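Local coordinates for restriction endonuclease EcoP15I, restriction subunit (PDB 4ZCF), which cleaves DNA as the restriction subunit of a type III restriction-modification enzyme, combining an ATP-binding helicase-like domain with an endonuclease domain, at residues C[39-47]-C[216-224]; C[72-83]-C[256-267]. All coordinates share one frame; numbering follows the deposited sequence.

How the contacts relate
From the N terminus, the chain first passes 39-47 and then 72-83, the entry into strand 79-84. It lays down four of the seven strands of the parallel sheet of the first helicase-type domain before it returns. At 216-224 it closes contact 1, a loop that starts 169 residues earlier. At 256-267 it closes contact 2 across a similar gap of 173 residues. The segments alternate along the chain, so the two closures cross and neither nests in the other. Both reach the same sheet. Contact 1 ties the start of strand 222-226 to the small two-stranded antiparallel sheet of 29-31 and 45-47. Contact 2 adds the last strand beside 79-84. Their centres lie about 22 Å apart.

Contact 1. Residues C[39-47]-C[216-224]; sequences RLLANPELK and LRAVKPFII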
loop_
_atom_site.group_PDB
_atom_site.type_symbol
_atom_site.label_atom_id
_atom_site.label_comp_id
_atom_site.label_asym_id
_atom_site.label_seq_id
_atom_site.Cartn_x
_atom_site.Cartn_y
_atom_site.Cartn_z
ATOM N N ARG C 39 20.317 17.470 8.507
ATOM C CA ARG C 39 21.609 16.792 8.319
ATOM C C ARG C 39 21.430 15.287 8.043
ATOM O O ARG C 39 22.235 14.685 7.319
ATOM C CB ARG C 39 22.512 17.027 9.549
ATOM C CG ARG C 39 23.985 16.652 9.355
ATOM C CD ARG C 39 24.918 17.514 10.190
ATOM N NE ARG C 39 24.800 17.264 11.630
ATOM C CZ ARG C 39 24.797 18.214 12.560
ATOM N NH1 ARG C 39 24.900 19.492 12.215
ATOM N NH2 ARG C 39 24.686 17.894 13.844
ATOM N N LEU C 40 20.373 14.705 8.622
ATOM C CA LEU C 40 20.031 13.294 8.510
ATOM C C LEU C 40 19.317 12.959 7.182
ATOM O O LEU C 40 19.413 11.829 6.705
ATOM C CB LEU C 40 19.168 12.882 9.716
ATOM C CG LEU C 40 19.887 12.130 10.835
ATOM C CD1 LEU C 40 19.379 12.541 12.184
ATOM C CD2 LEU C 40 19.716 10.651 10.688
ATOM N N LEU C 41 18.632 13.950 6.583
ATOM C CA LEU C 41 17.872 13.772 5.342
ATOM C C LEU C 41 18.560 14.372 4.112
ATOM O O LEU C 41 18.353 13.883 2.998
ATOM C CB LEU C 41 16.442 14.364 5.479
ATOM C CG LEU C 41 15.637 14.087 6.762
ATOM C CD1 LEU C 41 15.014 15.323 7.253
ATOM C CD2 LEU C 41 14.565 13.119 6.522
ATOM N N ALA C 42 19.302 15.474 4.282
ATOM C CA ALA C 42 19.946 16.131 3.141
ATOM C C ALA C 42 21.390 15.700 2.938
ATOM O O ALA C 42 22.010 15.145 3.841
ATOM C CB ALA C 42 19.837 17.655 3.253
ATOM N N ASN C 43 21.912 15.952 1.736
ATOM C CA ASN C 43 23.286 15.644 1.364
ATOM C C ASN C 43 24.250 16.683 1.931
ATOM O O ASN C 43 23.880 17.857 2.005
ATOM C CB ASN C 43 23.432 15.735 -0.157
ATOM C CG ASN C 43 23.399 14.467 -0.945
ATOM O OD1 ASN C 43 23.388 13.335 -0.435
ATOM N ND2 ASN C 43 23.404 14.656 -2.235
ATOM N N PRO C 44 25.540 16.318 2.175
ATOM C CA PRO C 44 26.532 17.346 2.540
ATOM C C PRO C 44 26.781 18.256 1.325
ATOM O O PRO C 44 26.704 17.793 0.178
ATOM C CB PRO C 44 27.796 16.525 2.852
ATOM C CG PRO C 44 27.333 15.102 2.982
ATOM C CD PRO C 44 26.175 14.986 2.063
ATOM N N GLU C 45 27.039 19.548 1.561
ATOM C CA GLU C 45 27.325 20.472 0.466
ATOM C C GLU C 45 28.801 20.302 0.086
ATOM O O GLU C 45 29.675 20.602 0.892
ATOM C CB GLU C 45 27.024 21.910 0.885
ATOM N N LEU C 46 29.072 19.738 -1.106
ATOM C CA LEU C 46 30.434 19.515 -1.604
ATOM C C LEU C 46 30.939 20.775 -2.314
ATOM O O LEU C 46 30.681 20.983 -3.509
ATOM C CB LEU C 46 30.515 18.261 -2.503
ATOM C CG LEU C 46 31.919 17.743 -2.815
ATOM C CD1 LEU C 46 32.618 17.242 -1.549
ATOM C CD2 LEU C 46 31.869 16.652 -3.871
ATOM N N LYS C 47 31.636 21.629 -1.534
ATOM C CA LYS C 47 32.163 22.933 -1.950
ATOM C C LYS C 47 33.652 22.924 -2.280
ATOM O O LYS C 47 34.448 22.368 -1.529
ATOM C CB LYS C 47 31.874 23.967 -0.867
ATOM N N LEU C 216 12.850 18.020 -3.131
ATOM C CA LEU C 216 14.013 17.432 -3.807
ATOM C C LEU C 216 15.172 18.407 -3.888
ATOM O O LEU C 216 16.323 18.002 -3.704
ATOM C CB LEU C 216 13.664 16.874 -5.187
ATOM C CG LEU C 216 12.734 15.646 -5.225
ATOM C CD1 LEU C 216 11.944 15.607 -6.482
ATOM C CD2 LEU C 216 13.495 14.367 -5.069
ATOM N N ARG C 217 14.873 19.700 -4.119
ATOM C CA ARG C 217 15.887 20.752 -4.155
ATOM C C ARG C 217 16.640 20.826 -2.804
ATOM O O ARG C 217 17.872 20.856 -2.801
ATOM C CB ARG C 217 15.260 22.095 -4.533
ATOM C CG ARG C 217 16.279 23.232 -4.596
ATOM C CD ARG C 217 15.653 24.603 -4.574
ATOM N NE ARG C 217 14.777 24.835 -5.726
ATOM C CZ ARG C 217 13.469 25.062 -5.642
ATOM N NH1 ARG C 217 12.870 25.092 -4.459
ATOM N NH2 ARG C 217 12.755 25.273 -6.736
ATOM N N ALA C 218 15.896 20.783 -1.672
ATOM C CA ALA C 218 16.398 20.836 -0.288
ATOM C C ALA C 218 17.300 19.661 0.127
ATOM O O ALA C 218 18.062 19.777 1.100
ATOM C CB ALA C 218 15.235 20.958 0.678
ATOM N N VAL C 219 17.189 18.526 -0.586
ATOM C CA VAL C 219 17.979 17.314 -0.357
ATOM C C VAL C 219 19.447 17.535 -0.850
ATOM O O VAL C 219 20.353 16.788 -0.454
ATOM C CB VAL C 219 17.235 16.107 -1.006
ATOM C CG1 VAL C 219 18.168 15.112 -1.685
ATOM C CG2 VAL C 219 16.339 15.414 0.006
ATOM N N LYS C 220 19.669 18.613 -1.653
ATOM C CA LYS C 220 20.935 19.025 -2.269
ATOM C C LYS C 220 21.429 17.853 -3.115
ATOM O O LYS C 220 22.357 17.155 -2.720
ATOM C CB LYS C 220 21.965 19.501 -1.214
ATOM C CG LYS C 220 21.563 20.758 -0.447
ATOM C CD LYS C 220 22.421 20.903 0.811
ATOM C CE LYS C 220 21.742 21.683 1.918
ATOM N NZ LYS C 220 22.086 21.145 3.265
ATOM N N PRO C 221 20.759 17.540 -4.245
ATOM C CA PRO C 221 21.125 16.314 -4.976
ATOM C C PRO C 221 22.242 16.383 -6.012
ATOM O O PRO C 221 22.575 17.455 -6.521
ATOM C CB PRO C 221 19.799 15.896 -5.617
ATOM C CG PRO C 221 19.068 17.179 -5.829
ATOM C CD PRO C 221 19.588 18.202 -4.861
ATOM N N PHE C 222 22.768 15.196 -6.360
ATOM C CA PHE C 222 23.737 14.962 -7.431
ATOM C C PHE C 222 22.923 14.270 -8.534
ATOM O O PHE C 222 22.355 13.198 -8.300
ATOM C CB PHE C 222 24.915 14.078 -6.940
ATOM C CG PHE C 222 26.154 14.847 -6.534
ATOM C CD1 PHE C 222 26.124 15.740 -5.472
ATOM C CD2 PHE C 222 27.346 14.690 -7.228
ATOM C CE1 PHE C 222 27.269 16.447 -5.103
ATOM C CE2 PHE C 222 28.490 15.400 -6.856
ATOM C CZ PHE C 222 28.441 16.282 -5.804
ATOM N N ILE C 223 22.796 14.920 -9.703
ATOM C CA ILE C 223 21.972 14.416 -10.805
ATOM C C ILE C 223 22.752 13.833 -11.956
ATOM O O ILE C 223 23.626 14.501 -12.483
ATOM C CB ILE C 223 20.932 15.460 -11.304
ATOM C CG1 ILE C 223 20.073 16.018 -10.153
ATOM C CG2 ILE C 223 20.076 14.878 -12.435
ATOM C CD1 ILE C 223 19.066 17.036 -10.569
ATOM N N ILE C 224 22.356 12.614 -12.390
ATOM C CA ILE C 224 22.879 11.864 -13.524
ATOM C C ILE C 224 21.886 11.995 -14.691
ATOM O O ILE C 224 20.692 11.760 -14.503
ATOM C CB ILE C 224 23.078 10.359 -13.151
ATOM C CG1 ILE C 224 23.926 10.141 -11.860
ATOM C CG2 ILE C 224 23.538 9.491 -14.345
ATOM C CD1 ILE C 224 25.414 10.491 -11.908
#
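Asn43 meets the turn at Val219 and Lys220 in a buried, loop-to-loop contact. It links the stretch between helix 36-41 and strand 45-47 to the turn that leads into strand 222-226. Asn43 N donates to Val219 O at 2.8 Å. The side chain continues the grip: Asn43 ND2 bonds to Lys220 O at 2.8 Å, bent to 142° at the hydrogen. That carbonyl lies 23° out of the Asn43 amide plane. Lys220 closes a type I turn from Arg217, and its positive phi ends the helical geometry. The turn joins helix 212-217 to a central strand of the parallel sheet of this P-loop NTPase fold. Asn43 also bonds to the neighbouring strand entrance: OD1 accepts from Asn108 N and ND2 donates to Lys109 O. An alanine here is likely to cost Lys220 O one of its two bonds, the other from Gln247, and to take the side-chain partner from Asn108 N and Lys109 O. Lys220 CD lies 3.6 Å from Asn43 O. Leu46 CG lies anti to the backbone N (chi1 -166°), and CD2 reaches Phe222 CZ at 4.0 Å, the two side chains crossing at about a right angle. Leu101 and Phe105 of helix 90-105 continue this apolar patch.

Contact 2. Residues C[72-83]-C[256-267]; sequences NHNAKSNIIDVS and FSEGYKNLVYRL
Asn72 O receives Leu263 N at 2.8 Å where the loop before strand 79-84 meets the edge of the sheet. Residues 79-83 and 263-267 run parallel as neighbouring strands at one end of the parallel sheet of the P-loop NTPase-type helicase domain. Asn72 OD1 also lies beside the Tyr260 ring, amide and ring nearly perpendicular at 85°. Its ND2 bonds to Ala67 O. At Asn74 the loop wraps round the Asn262 amide. Asn74 N donates to Asn262 OD1 from above its carbonyl plane. Asn262 ND2 gives one hydrogen to Asn74 O and the other to Ile79 O, at 3.0 Å. Both acceptors lie in the amide plane, so the group is held flat and cannot easily turn. Asn74 OD1 accepts from Lys76 N, an Asx turn. Ile79 CG2 packs on Lys261 CB at 3.7 Å. Ile80 CG2 meets Val264 CB. Val264 also touches Val24 and Ala20 of helix 12-22. Asp81 N bonds to Asn262 O, and Asp81 O takes Val264 N in its carbonyl plane. With CG beside its own backbone N (chi1 -62°), the Asp81 carboxylate reaches Lys261 N through OD2 at 2.8 Å. OD1 forms a salt bridge with Arg251 of strand 248-253. Phe256 CE2 lies 3.5 Å from Asp81 CG. Between Asp81 and Val82 the register slips by one residue, a beta bulge at Val264. Pairing resumes with Val82 beside Tyr265 and Ser83 beside Arg266. Val82 CG1 touches the Tyr265 ring edge at CD2. Ser83 N donates to Tyr265 O. Ser83 O then receives Leu267 N at 2.8 Å, nearly straight at 172°.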
loop_
_atom_site.group_PDB
_atom_site.type_symbol
_atom_site.label_atom_id
_atom_site.label_comp_id
_atom_site.label_asym_id
_atom_site.label_seq_id
_atom_site.Cartn_x
_atom_site.Cartn_y
_atom_site.Cartn_z
ATOM N N ASN C 72 34.979 22.603 -24.845
ATOM C CA ASN C 72 35.139 21.418 -23.998
ATOM C C ASN C 72 35.191 21.710 -22.487
ATOM O O ASN C 72 35.099 20.771 -21.695
ATOM C CB ASN C 72 36.374 20.608 -24.434
ATOM C CG ASN C 72 36.268 19.895 -25.769
ATOM O OD1 ASN C 72 35.248 19.933 -26.476
ATOM N ND2 ASN C 72 37.339 19.214 -26.144
ATOM N N HIS C 73 35.341 22.989 -22.086
ATOM C CA HIS C 73 35.414 23.359 -20.667
ATOM C C HIS C 73 34.650 24.637 -20.337
ATOM O O HIS C 73 34.424 25.461 -21.226
ATOM C CB HIS C 73 36.878 23.403 -20.174
ATOM C CG HIS C 73 37.572 24.724 -20.348
ATOM N ND1 HIS C 73 37.874 25.229 -21.606
ATOM C CD2 HIS C 73 38.028 25.589 -19.409
ATOM C CE1 HIS C 73 38.483 26.384 -21.389
ATOM N NE2 HIS C 73 38.598 26.643 -20.085
ATOM N N ASN C 74 34.243 24.785 -19.054
ATOM C CA ASN C 74 33.494 25.925 -18.499
ATOM C C ASN C 74 33.466 25.853 -16.956
ATOM O O ASN C 74 32.736 25.035 -16.383
ATOM C CB ASN C 74 32.065 25.965 -19.073
ATOM C CG ASN C 74 31.239 27.181 -18.724
ATOM O OD1 ASN C 74 31.499 27.906 -17.759
ATOM N ND2 ASN C 74 30.180 27.402 -19.494
ATOM N N ALA C 75 34.250 26.729 -16.289
ATOM C CA ALA C 75 34.336 26.820 -14.817
ATOM C C ALA C 75 33.102 27.476 -14.171
ATOM O O ALA C 75 32.965 27.430 -12.947
ATOM C CB ALA C 75 35.602 27.565 -14.404
ATOM N N LYS C 76 32.222 28.095 -14.986
ATOM C CA LYS C 76 30.983 28.734 -14.511
ATOM C C LYS C 76 29.759 27.821 -14.854
ATOM O O LYS C 76 28.712 28.303 -15.291
ATOM C CB LYS C 76 30.838 30.128 -15.132
ATOM N N SER C 77 29.924 26.493 -14.657
ATOM C CA SER C 77 28.941 25.449 -14.974
ATOM C C SER C 77 29.246 24.208 -14.142
ATOM O O SER C 77 30.392 23.753 -14.119
ATOM C CB SER C 77 28.997 25.113 -16.468
ATOM O OG SER C 77 28.248 23.965 -16.831
ATOM N N ASN C 78 28.225 23.671 -13.445
ATOM C CA ASN C 78 28.369 22.474 -12.595
ATOM C C ASN C 78 28.067 21.180 -13.359
ATOM O O ASN C 78 27.946 20.115 -12.758
ATOM C CB ASN C 78 27.546 22.596 -11.285
ATOM C CG ASN C 78 26.049 22.821 -11.438
ATOM O OD1 ASN C 78 25.490 22.956 -12.533
ATOM N ND2 ASN C 78 25.364 22.883 -10.314
ATOM N N ILE C 79 27.995 21.281 -14.690
ATOM C CA ILE C 79 27.739 20.171 -15.584
ATOM C C ILE C 79 29.037 19.509 -16.032
ATOM O O ILE C 79 29.864 20.136 -16.688
ATOM C CB ILE C 79 26.817 20.594 -16.751
ATOM C CG1 ILE C 79 25.453 21.106 -16.206
ATOM C CG2 ILE C 79 26.635 19.456 -17.767
ATOM C CD1 ILE C 79 24.667 21.957 -17.161
ATOM N N ILE C 80 29.204 18.234 -15.668
ATOM C CA ILE C 80 30.347 17.398 -16.042
ATOM C C ILE C 80 29.872 16.406 -17.133
ATOM O O ILE C 80 28.785 15.824 -17.003
ATOM C CB ILE C 80 30.929 16.702 -14.780
ATOM C CG1 ILE C 80 31.303 17.747 -13.703
ATOM C CG2 ILE C 80 32.116 15.795 -15.122
ATOM C CD1 ILE C 80 31.325 17.247 -12.287
ATOM N N ASP C 81 30.660 16.245 -18.220
ATOM C CA ASP C 81 30.286 15.349 -19.315
ATOM C C ASP C 81 31.175 14.143 -19.502
ATOM O O ASP C 81 32.399 14.247 -19.444
ATOM C CB ASP C 81 30.133 16.104 -20.633
ATOM C CG ASP C 81 29.046 17.149 -20.586
ATOM O OD1 ASP C 81 28.025 16.912 -19.907
ATOM O OD2 ASP C 81 29.202 18.193 -21.249
ATOM N N VAL C 82 30.531 12.993 -19.750
ATOM C CA VAL C 82 31.151 11.699 -20.012
ATOM C C VAL C 82 30.553 11.199 -21.326
ATOM O O VAL C 82 29.326 11.178 -21.479
ATOM C CB VAL C 82 30.940 10.687 -18.846
ATOM C CG1 VAL C 82 31.492 9.312 -19.190
ATOM C CG2 VAL C 82 31.554 11.189 -17.549
ATOM N N SER C 83 31.419 10.846 -22.280
ATOM C CA SER C 83 31.006 10.343 -23.578
ATOM C C SER C 83 31.485 8.907 -23.767
ATOM O O SER C 83 32.686 8.623 -23.766
ATOM C CB SER C 83 31.471 11.258 -24.708
ATOM O OG SER C 83 30.983 10.775 -25.948
ATOM N N PHE C 256 25.974 14.268 -28.027
ATOM C CA PHE C 256 25.980 15.601 -27.444
ATOM C C PHE C 256 25.750 16.550 -28.636
ATOM O O PHE C 256 26.686 17.077 -29.253
ATOM C CB PHE C 256 27.293 15.874 -26.679
ATOM C CG PHE C 256 27.418 15.175 -25.340
ATOM C CD1 PHE C 256 27.772 13.833 -25.266
ATOM C CD2 PHE C 256 27.231 15.870 -24.153
ATOM C CE1 PHE C 256 27.884 13.189 -24.034
ATOM C CE2 PHE C 256 27.348 15.227 -22.925
ATOM C CZ PHE C 256 27.691 13.897 -22.874
ATOM N N SER C 257 24.463 16.662 -29.010
ATOM C CA SER C 257 23.927 17.455 -30.121
ATOM C C SER C 257 23.923 18.978 -29.828
ATOM O O SER C 257 23.589 19.781 -30.712
ATOM C CB SER C 257 22.518 16.968 -30.456
ATOM O OG SER C 257 21.671 17.048 -29.319
ATOM N N GLU C 258 24.277 19.367 -28.585
ATOM C CA GLU C 258 24.321 20.764 -28.151
ATOM C C GLU C 258 25.699 21.087 -27.581
ATOM O O GLU C 258 25.876 22.073 -26.863
ATOM C CB GLU C 258 23.210 21.047 -27.121
ATOM C CG GLU C 258 21.800 20.936 -27.685
ATOM C CD GLU C 258 20.736 21.661 -26.889
ATOM O OE1 GLU C 258 20.900 21.784 -25.655
ATOM O OE2 GLU C 258 19.739 22.114 -27.501
ATOM N N GLY C 259 26.669 20.255 -27.935
ATOM C CA GLY C 259 28.037 20.389 -27.465
ATOM C C GLY C 259 28.248 19.864 -26.058
ATOM O O GLY C 259 27.475 19.032 -25.560
ATOM N N TYR C 260 29.325 20.346 -25.428
ATOM C CA TYR C 260 29.753 19.972 -24.094
ATOM C C TYR C 260 29.700 21.144 -23.151
ATOM O O TYR C 260 29.562 22.294 -23.569
ATOM C CB TYR C 260 31.196 19.417 -24.132
ATOM C CG TYR C 260 31.410 18.249 -25.075
ATOM C CD1 TYR C 260 30.949 16.974 -24.754
ATOM C CD2 TYR C 260 32.139 18.402 -26.251
ATOM C CE1 TYR C 260 31.149 15.893 -25.615
ATOM C CE2 TYR C 260 32.356 17.326 -27.115
ATOM C CZ TYR C 260 31.850 16.074 -26.799
ATOM O OH TYR C 260 32.055 15.005 -27.645
ATOM N N LYS C 261 29.843 20.845 -21.863
ATOM C CA LYS C 261 29.929 21.829 -20.795
ATOM C C LYS C 261 31.312 21.673 -20.173
ATOM O O LYS C 261 32.114 22.602 -20.252
ATOM C CB LYS C 261 28.772 21.698 -19.790
ATOM C CG LYS C 261 27.409 22.077 -20.387
ATOM C CD LYS C 261 27.099 23.562 -20.237
ATOM C CE LYS C 261 26.236 24.091 -21.357
ATOM N NZ LYS C 261 25.576 25.373 -20.986
ATOM N N ASN C 262 31.637 20.478 -19.668
ATOM C CA ASN C 262 32.951 20.142 -19.121
ATOM C C ASN C 262 33.268 18.698 -19.514
ATOM O O ASN C 262 32.950 17.775 -18.767
ATOM C CB ASN C 262 33.000 20.360 -17.600
ATOM C CG ASN C 262 33.006 21.817 -17.192
ATOM O OD1 ASN C 262 33.976 22.539 -17.417
ATOM N ND2 ASN C 262 31.938 22.289 -16.576
ATOM N N LEU C 263 33.828 18.495 -20.725
ATOM C CA LEU C 263 34.150 17.153 -21.204
ATOM C C LEU C 263 35.328 16.590 -20.441
ATOM O O LEU C 263 36.440 17.122 -20.494
ATOM C CB LEU C 263 34.327 17.070 -22.725
ATOM C CG LEU C 263 34.655 15.682 -23.285
ATOM C CD1 LEU C 263 33.537 14.685 -23.012
ATOM C CD2 LEU C 263 34.947 15.747 -24.766
ATOM N N VAL C 264 35.047 15.528 -19.688
ATOM C CA VAL C 264 35.976 14.884 -18.782
ATOM C C VAL C 264 36.480 13.522 -19.295
ATOM O O VAL C 264 37.620 13.142 -19.010
ATOM C CB VAL C 264 35.311 14.886 -17.381
ATOM C CG1 VAL C 264 34.947 13.500 -16.866
ATOM C CG2 VAL C 264 36.127 15.672 -16.383
ATOM N N TYR C 265 35.659 12.819 -20.096
ATOM C CA TYR C 265 36.007 11.515 -20.635
ATOM C C TYR C 265 35.329 11.286 -21.990
ATOM O O TYR C 265 34.174 11.633 -22.152
ATOM C CB TYR C 265 35.655 10.410 -19.606
ATOM C CG TYR C 265 35.996 9.003 -20.051
ATOM C CD1 TYR C 265 37.313 8.556 -20.069
ATOM C CD2 TYR C 265 35.004 8.125 -20.478
ATOM C CE1 TYR C 265 37.639 7.291 -20.553
ATOM C CE2 TYR C 265 35.317 6.849 -20.941
ATOM C CZ TYR C 265 36.636 6.430 -20.962
ATOM O OH TYR C 265 36.953 5.169 -21.398
ATOM N N ARG C 266 36.056 10.702 -22.958
ATOM C CA ARG C 266 35.559 10.377 -24.293
ATOM C C ARG C 266 36.059 9.021 -24.829
ATOM O O ARG C 266 37.245 8.845 -25.138
ATOM C CB ARG C 266 35.828 11.517 -25.289
ATOM C CG ARG C 266 35.098 11.371 -26.621
ATOM C CD ARG C 266 34.567 12.699 -27.114
ATOM N NE ARG C 266 35.638 13.635 -27.463
ATOM C CZ ARG C 266 36.088 13.837 -28.699
ATOM N NH1 ARG C 266 35.563 13.172 -29.723
ATOM N NH2 ARG C 266 37.062 14.710 -28.920
ATOM N N LEU C 267 35.129 8.072 -24.925
ATOM C CA LEU C 267 35.320 6.745 -25.484
ATOM C C LEU C 267 34.343 6.716 -26.627
ATOM O O LEU C 267 33.139 6.574 -26.407
ATOM C CB LEU C 267 34.983 5.653 -24.450
ATOM C CG LEU C 267 35.042 4.202 -24.941
ATOM C CD1 LEU C 267 36.485 3.751 -25.200
ATOM C CD2 LEU C 267 34.387 3.293 -23.960
#